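Local structure of conserved hypothetical protein (Pyrobaculum aerophilum, 2GL0) at residues V13-G18 with A115-L120; I23-F28 with V109-A114. The protein is of unknown function but binds adenosine and, as a member of the adenosine-specific kinase family, probably acts on that nucleoside. All coordinates share one frame; numbering follows the deposited sequence.

Contact 1 (13-18 with 115-120) and contact 2 (23-28 with 109-114) share strand 111-116, an outermost strand within this chain of a five-stranded antiparallel sheet. Their centres lie about 18 Å apart, yet apolar side chains meet: Leu120 CD2 is 4.0 Å from Ile23 CD1 of contact 2, and Leu120 CD1 is 4.0 Å from Ala114 CB. Each contact ends at a different adenosine. In contact 1 Ala117 N binds a ribose hydroxyl; in contact 2 the Phe28 ring lies with one face over the adenine, in a site completed by Tyr165, Asn20 and Ala117 of the third subunit. That site is built between chains, and the other probably likewise, since Ala117 and Tyr165 recur there.

Contact 1: V13-G18 with A115-L120; sequences VPIPQG and ATANPL. With ADN (adenosine), chain J.
With CG1 anti to the carbonyl carbon of Ile15 (chi1 -49°) and CD1 extended beyond it (chi2 166°), this side chain reaches the connection between strands 111-116 and 120-128, where CD1 lies 3.3 Å from Asn118 O and 4.1 Å from Leu120 CB. The other branch, CG2, rests 3.9 Å from Ala117 CA; a branched isoleucine thus touches two points at once. Val13 and Leu120 run side by side in the same direction, CG2 against CD2, while Val13 N donates to Leu120 O (3.0 Å). Two compact aliphatic residues suit this buried place between helix 68-81 and strand 19-25. The connection starts with an ST turn at Thr116-Asn118: Thr116 OG1 accepts from Asn118 N at 2.9 Å and also bonds to Asp139. A valine in place of Thr116 keeps the shape but removes the hydroxyl, and would probably leave Asn118 N without its acceptor and the Asp139 carboxylate without this mate. Ala117 N donates to adenosine O3' (2.9 Å), a bond that needs no side chain. The chemistry implies a division of labour: apolar groups join loop to connection, and a backbone N-H held by the turn meets the ribose, with Tyr165 OH a further partner of the nucleoside.

Contact 2: I23-F28 with V109-A114; sequences IGQAHF and VVRIFA. With ADN (adenosine), chain G; PO4 (phosphate ion), chain I.
This is an antiparallel strand pairing, 23-25 against 111-114, at one margin of the five-stranded sheet, with two classic beta bulges. In one, Phe113 and Ala114 both face Ile23, whose O accepts from Phe113 N at 2.8 Å and only weakly from Ala114 N. In the other, Val110 and Arg111 both face Gln25, whose O takes both N-H groups, Val110 N at 2.9 Å. Glycine suits position 24, since a CB would collide with Arg111 O; on the opposite face, that of Gln25 and Arg111, Phe113 CD2 packs 3.6 Å from Gly24 CA. Phe113 CZ comes 3.9 Å from Gln25 OE1, and CE1 lies over one face of the Arg111 guanidinium, 3.5 Å above the plane. The extended Gln25 chain slants across Arg111, amide and guanidinium planes 76° apart. His27 ND1 is hydrogen-bonded to the backbone O of Glu108, and adenine C4 lies 3.3 Å above the Phe28 ring plane. Arginine suits position 111: its long chain passes Gln25 to lay the guanidinium on the Phe113 ring, where Arg111 of the second and third subunits converges. A phosphate, probably from the crystallisation liquor, occupies this anion-binding spot, and Arg111 NH1 donates to its O1 at 2.7 Å.

Contact 1: V13-G18 with A115-L120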
loop_
_atom_site.group_PDB
_atom_site.type_symbol
_atom_site.label_atom_id
_atom_site.label_comp_id
_atom_site.label_asym_id
_atom_site.label_seq_id
_atom_site.Cartn_x
_atom_site.Cartn_y
_atom_site.Cartn_z
ATOM N N VAL A 13 -2.846 1.892 -30.998
ATOM C CA VAL A 13 -3.544 0.937 -30.135
ATOM C C VAL A 13 -5.027 1.092 -30.400
ATOM O O VAL A 13 -5.552 2.204 -30.265
ATOM C CB VAL A 13 -3.244 1.192 -28.582
ATOM C CG1 VAL A 13 -4.046 0.305 -27.679
ATOM C CG2 VAL A 13 -1.711 1.188 -28.275
ATOM N N PRO A 14 -5.692 0.009 -30.832
ATOM C CA PRO A 14 -7.147 -0.005 -31.021
ATOM C C PRO A 14 -7.926 -0.089 -29.692
ATOM O O PRO A 14 -7.631 -0.934 -28.817
ATOM C CB PRO A 14 -7.413 -1.279 -31.878
ATOM C CG PRO A 14 -6.017 -1.808 -32.351
ATOM C CD PRO A 14 -5.038 -1.261 -31.260
ATOM N N ILE A 15 -8.908 0.796 -29.548
ATOM C CA ILE A 15 -9.715 0.881 -28.334
ATOM C C ILE A 15 -11.178 1.064 -28.705
ATOM O O ILE A 15 -11.627 2.213 -28.922
ATOM C CB ILE A 15 -9.215 1.976 -27.326
ATOM C CG1 ILE A 15 -7.702 1.820 -27.116
ATOM C CG2 ILE A 15 -9.986 1.883 -26.002
ATOM C CD1 ILE A 15 -7.005 2.988 -26.436
ATOM N N PRO A 16 -11.925 -0.052 -28.757
ATOM C CA PRO A 16 -13.342 0.002 -28.954
ATOM C C PRO A 16 -14.053 0.815 -27.875
ATOM O O PRO A 16 -13.611 0.874 -26.703
ATOM C CB PRO A 16 -13.788 -1.457 -28.793
ATOM C CG PRO A 16 -12.599 -2.247 -29.149
ATOM C CD PRO A 16 -11.457 -1.431 -28.581
ATOM N N GLN A 17 -15.168 1.400 -28.287
ATOM C CA GLN A 17 -16.086 2.076 -27.409
ATOM C C GLN A 17 -16.496 1.109 -26.251
ATOM O O GLN A 17 -16.835 -0.067 -26.468
ATOM C CB GLN A 17 -17.322 2.550 -28.254
ATOM C CG GLN A 17 -17.385 4.044 -28.613
ATOM C CD GLN A 17 -18.812 4.440 -29.116
ATOM O OE1 GLN A 17 -19.795 3.730 -28.807
ATOM N NE2 GLN A 17 -18.933 5.568 -29.873
ATOM N N GLY A 18 -16.417 1.583 -25.021
ATOM C CA GLY A 18 -16.694 0.682 -23.916
ATOM C C GLY A 18 -15.512 -0.066 -23.297
ATOM O O GLY A 18 -15.597 -0.422 -22.153
ATOM N N ALA A 115 -3.021 4.142 -18.805
ATOM C CA ALA A 115 -4.406 3.661 -18.567
ATOM C C ALA A 115 -5.388 4.580 -19.208
ATOM O O ALA A 115 -5.528 5.727 -18.778
ATOM C CB ALA A 115 -4.702 3.437 -17.058
ATOM N N THR A 116 -6.074 4.117 -20.268
ATOM C CA THR A 116 -6.833 5.057 -21.116
ATOM C C THR A 116 -7.759 4.402 -22.116
ATOM O O THR A 116 -7.702 3.186 -22.326
ATOM C CB THR A 116 -5.909 6.075 -21.802
ATOM O OG1 THR A 116 -6.652 7.252 -22.255
ATOM C CG2 THR A 116 -5.168 5.421 -22.905
ATOM N N ALA A 117 -8.690 5.234 -22.613
ATOM C CA ALA A 117 -9.548 5.002 -23.786
ATOM C C ALA A 117 -9.256 6.051 -24.884
ATOM O O ALA A 117 -9.948 6.082 -25.884
ATOM C CB ALA A 117 -11.041 5.122 -23.376
ATOM N N ASN A 118 -8.320 6.978 -24.652
ATOM C CA ASN A 118 -7.931 8.004 -25.658
ATOM C C ASN A 118 -7.193 7.381 -26.837
ATOM O O ASN A 118 -6.623 6.245 -26.677
ATOM C CB ASN A 118 -6.975 8.968 -25.030
ATOM C CG ASN A 118 -7.660 9.887 -24.069
ATOM O OD1 ASN A 118 -8.878 9.931 -24.053
ATOM N ND2 ASN A 118 -6.897 10.604 -23.237
ATOM N N PRO A 119 -7.197 8.073 -28.020
ATOM C CA PRO A 119 -6.225 7.666 -29.059
ATOM C C PRO A 119 -4.913 7.443 -28.368
ATOM O O PRO A 119 -4.527 8.272 -27.484
ATOM C CB PRO A 119 -6.209 8.859 -30.008
ATOM C CG PRO A 119 -7.763 9.294 -30.002
ATOM C CD PRO A 119 -8.089 9.186 -28.480
ATOM N N LEU A 120 -4.239 6.340 -28.693
ATOM C CA LEU A 120 -3.045 5.964 -27.942
ATOM C C LEU A 120 -2.031 5.396 -28.865
ATOM O O LEU A 120 -2.361 4.525 -29.663
ATOM C CB LEU A 120 -3.380 4.921 -26.842
ATOM C CG LEU A 120 -2.250 4.343 -25.956
ATOM C CD1 LEU A 120 -1.550 5.289 -25.038
ATOM C CD2 LEU A 120 -2.802 3.159 -25.129
HETATM O "O5'" ADN J . -9.552 11.044 -19.919
HETATM C "C5'" ADN J . -10.416 10.037 -20.345
HETATM C "C4'" ADN J . -9.873 8.804 -19.656
HETATM O "O4'" ADN J . -10.337 8.728 -18.319
HETATM C "C3'" ADN J . -10.715 7.838 -20.343
HETATM O "O3'" ADN J . -9.943 7.572 -21.478
HETATM C "C2'" ADN J . -10.966 6.720 -19.351
HETATM O "O2'" ADN J . -9.871 5.815 -19.266
HETATM C "C1'" ADN J . -11.059 7.520 -18.069
HETATM N N9 ADN J . -12.464 7.864 -17.704
HETATM C C8 ADN J . -13.336 8.605 -18.476
HETATM N N7 ADN J . -14.555 8.730 -17.862
HETATM C C5 ADN J . -14.517 8.090 -16.674
HETATM C C6 ADN J . -15.479 7.835 -15.529
HETATM N N6 ADN J . -16.776 8.303 -15.502
HETATM N N1 ADN J . -15.006 7.084 -14.480
HETATM C C2 ADN J . -13.740 6.612 -14.493
HETATM N N3 ADN J . -12.831 6.807 -15.463
HETATM C C4 ADN J . -13.131 7.510 -16.580
#

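Contact 2: I23-F28 with V109-A114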
loop_
_atom_site.group_PDB
_atom_site.type_symbol
_atom_site.label_atom_id
_atom_site.label_comp_id
_atom_site.label_asym_id
_atom_site.label_seq_id
_atom_site.Cartn_x
_atom_site.Cartn_y
_atom_site.Cartn_z
ATOM N N ILE A 23 -1.520 -0.743 -20.087
ATOM C CA ILE A 23 -0.299 -1.305 -20.656
ATOM C C ILE A 23 0.871 -1.156 -19.693
ATOM O O ILE A 23 1.054 -0.111 -19.168
ATOM C CB ILE A 23 0.054 -0.703 -22.004
ATOM C CG1 ILE A 23 -1.130 -0.798 -22.921
ATOM C CG2 ILE A 23 1.339 -1.440 -22.651
ATOM C CD1 ILE A 23 -0.890 -0.313 -24.373
ATOM N N GLY A 24 1.671 -2.197 -19.490
ATOM C CA GLY A 24 2.697 -2.136 -18.510
ATOM C C GLY A 24 3.843 -3.116 -18.667
ATOM O O GLY A 24 3.871 -3.888 -19.634
ATOM N N GLN A 25 4.818 -3.040 -17.737
ATOM C CA GLN A 25 5.899 -3.997 -17.685
ATOM C C GLN A 25 5.988 -4.840 -16.367
ATOM O O GLN A 25 5.872 -4.306 -15.308
ATOM C CB GLN A 25 7.201 -3.287 -17.870
ATOM C CG GLN A 25 8.263 -4.278 -18.332
ATOM C CD GLN A 25 9.527 -3.560 -18.495
ATOM O OE1 GLN A 25 9.621 -2.681 -19.350
ATOM N NE2 GLN A 25 10.474 -3.803 -17.565
ATOM N N ALA A 26 6.209 -6.170 -16.475
ATOM C CA ALA A 26 6.333 -7.045 -15.337
ATOM C C ALA A 26 7.570 -7.931 -15.523
ATOM O O ALA A 26 8.556 -7.509 -16.091
ATOM C CB ALA A 26 5.125 -7.861 -15.178
ATOM N N HIS A 27 7.497 -9.161 -15.049
ATOM C CA HIS A 27 8.581 -10.145 -15.183
ATOM C C HIS A 27 8.001 -11.428 -14.539
ATOM O O HIS A 27 7.026 -11.367 -13.742
ATOM C CB HIS A 27 9.864 -9.730 -14.442
ATOM C CG HIS A 27 9.835 -9.968 -12.950
ATOM N ND1 HIS A 27 9.113 -9.183 -12.067
ATOM C CD2 HIS A 27 10.472 -10.899 -12.183
ATOM C CE1 HIS A 27 9.284 -9.633 -10.828
ATOM N NE2 HIS A 27 10.114 -10.661 -10.872
ATOM N N PHE A 28 8.594 -12.570 -14.891
ATOM C CA PHE A 28 8.189 -13.875 -14.397
ATOM C C PHE A 28 6.815 -14.213 -14.966
ATOM O O PHE A 28 5.968 -13.326 -15.175
ATOM C CB PHE A 28 8.215 -13.971 -12.870
ATOM C CG PHE A 28 8.008 -15.384 -12.343
ATOM C CD1 PHE A 28 8.664 -16.462 -12.928
ATOM C CD2 PHE A 28 7.144 -15.629 -11.258
ATOM C CE1 PHE A 28 8.470 -17.773 -12.439
ATOM C CE2 PHE A 28 6.967 -16.918 -10.749
ATOM C CZ PHE A 28 7.611 -17.995 -11.347
ATOM N N VAL A 109 4.637 -6.879 -11.112
ATOM C CA VAL A 109 4.471 -5.597 -11.850
ATOM C C VAL A 109 5.551 -4.532 -11.433
ATOM O O VAL A 109 5.672 -4.133 -10.263
ATOM C CB VAL A 109 2.949 -5.082 -11.780
ATOM C CG1 VAL A 109 2.787 -3.679 -12.273
ATOM C CG2 VAL A 109 2.079 -6.054 -12.566
ATOM N N VAL A 110 6.363 -4.134 -12.409
ATOM C CA VAL A 110 7.456 -3.225 -12.134
ATOM C C VAL A 110 7.000 -1.799 -12.442
ATOM O O VAL A 110 7.387 -0.921 -11.733
ATOM C CB VAL A 110 8.855 -3.659 -12.810
ATOM C CG1 VAL A 110 9.152 -5.124 -12.516
ATOM C CG2 VAL A 110 8.793 -3.628 -14.199
ATOM N N ARG A 111 6.161 -1.611 -13.480
ATOM C CA ARG A 111 5.670 -0.266 -13.896
ATOM C C ARG A 111 4.431 -0.349 -14.839
ATOM O O ARG A 111 4.144 -1.366 -15.402
ATOM C CB ARG A 111 6.736 0.518 -14.625
ATOM C CG ARG A 111 7.245 0.019 -16.032
ATOM C CD ARG A 111 8.486 0.910 -16.282
ATOM N NE ARG A 111 9.446 0.395 -17.227
ATOM C CZ ARG A 111 10.091 1.190 -18.106
ATOM N NH1 ARG A 111 9.852 2.494 -18.169
ATOM N NH2 ARG A 111 10.948 0.666 -18.965
ATOM N N ILE A 112 3.706 0.759 -14.934
ATOM C CA ILE A 112 2.533 0.914 -15.786
ATOM C C ILE A 112 2.846 2.113 -16.763
ATOM O O ILE A 112 3.298 3.210 -16.363
ATOM C CB ILE A 112 1.200 1.045 -15.006
ATOM C CG1 ILE A 112 0.988 -0.133 -13.976
ATOM C CG2 ILE A 112 -0.006 0.951 -16.012
ATOM C CD1 ILE A 112 0.049 0.192 -12.907
ATOM N N PHE A 113 2.640 1.836 -18.038
ATOM C CA PHE A 113 2.797 2.809 -19.078
ATOM C C PHE A 113 1.610 3.707 -19.310
ATOM O O PHE A 113 1.790 4.900 -19.574
ATOM C CB PHE A 113 3.242 2.103 -20.398
ATOM C CG PHE A 113 4.603 1.435 -20.303
ATOM C CD1 PHE A 113 5.729 2.196 -20.085
ATOM C CD2 PHE A 113 4.729 0.081 -20.481
ATOM C CE1 PHE A 113 6.974 1.584 -19.978
ATOM C CE2 PHE A 113 5.932 -0.552 -20.396
ATOM C CZ PHE A 113 7.099 0.225 -20.118
ATOM N N ALA A 114 0.395 3.178 -19.232
ATOM C CA ALA A 114 -0.801 3.959 -19.733
ATOM C C ALA A 114 -2.017 3.319 -19.173
ATOM O O ALA A 114 -2.049 2.068 -19.112
ATOM C CB ALA A 114 -0.930 3.967 -21.326
HETATM O "O5'" ADN G . 10.913 -14.560 -16.630
HETATM C "C5'" ADN G . 11.788 -15.348 -15.850
HETATM C "C4'" ADN G . 12.223 -14.283 -14.871
HETATM O "O4'" ADN G . 11.315 -14.316 -13.780
HETATM C "C3'" ADN G . 13.566 -14.563 -14.251
HETATM O "O3'" ADN G . 14.432 -13.692 -14.924
HETATM C "C2'" ADN G . 13.404 -14.237 -12.767
HETATM O "O2'" ADN G . 13.247 -12.873 -12.525
HETATM C "C1'" ADN G . 11.996 -14.504 -12.527
HETATM N N9 ADN G . 11.834 -15.881 -12.060
HETATM C C8 ADN G . 12.166 -17.015 -12.711
HETATM N N7 ADN G . 11.851 -18.098 -11.957
HETATM C C5 ADN G . 11.321 -17.653 -10.809
HETATM C C6 ADN G . 10.802 -18.291 -9.581
HETATM N N6 ADN G . 10.754 -19.666 -9.437
HETATM N N1 ADN G . 10.345 -17.408 -8.631
HETATM C C2 ADN G . 10.382 -16.050 -8.784
HETATM N N3 ADN G . 10.829 -15.406 -9.849
HETATM C C4 ADN G . 11.292 -16.173 -10.873
HETATM P P PO4 I . 7.729 4.354 -16.161
HETATM O O1 PO4 I . 7.792 4.093 -17.646
HETATM O O2 PO4 I . 9.033 3.948 -15.536
HETATM O O3 PO4 I . 7.428 5.809 -15.947
HETATM O O4 PO4 I . 6.634 3.595 -15.487
#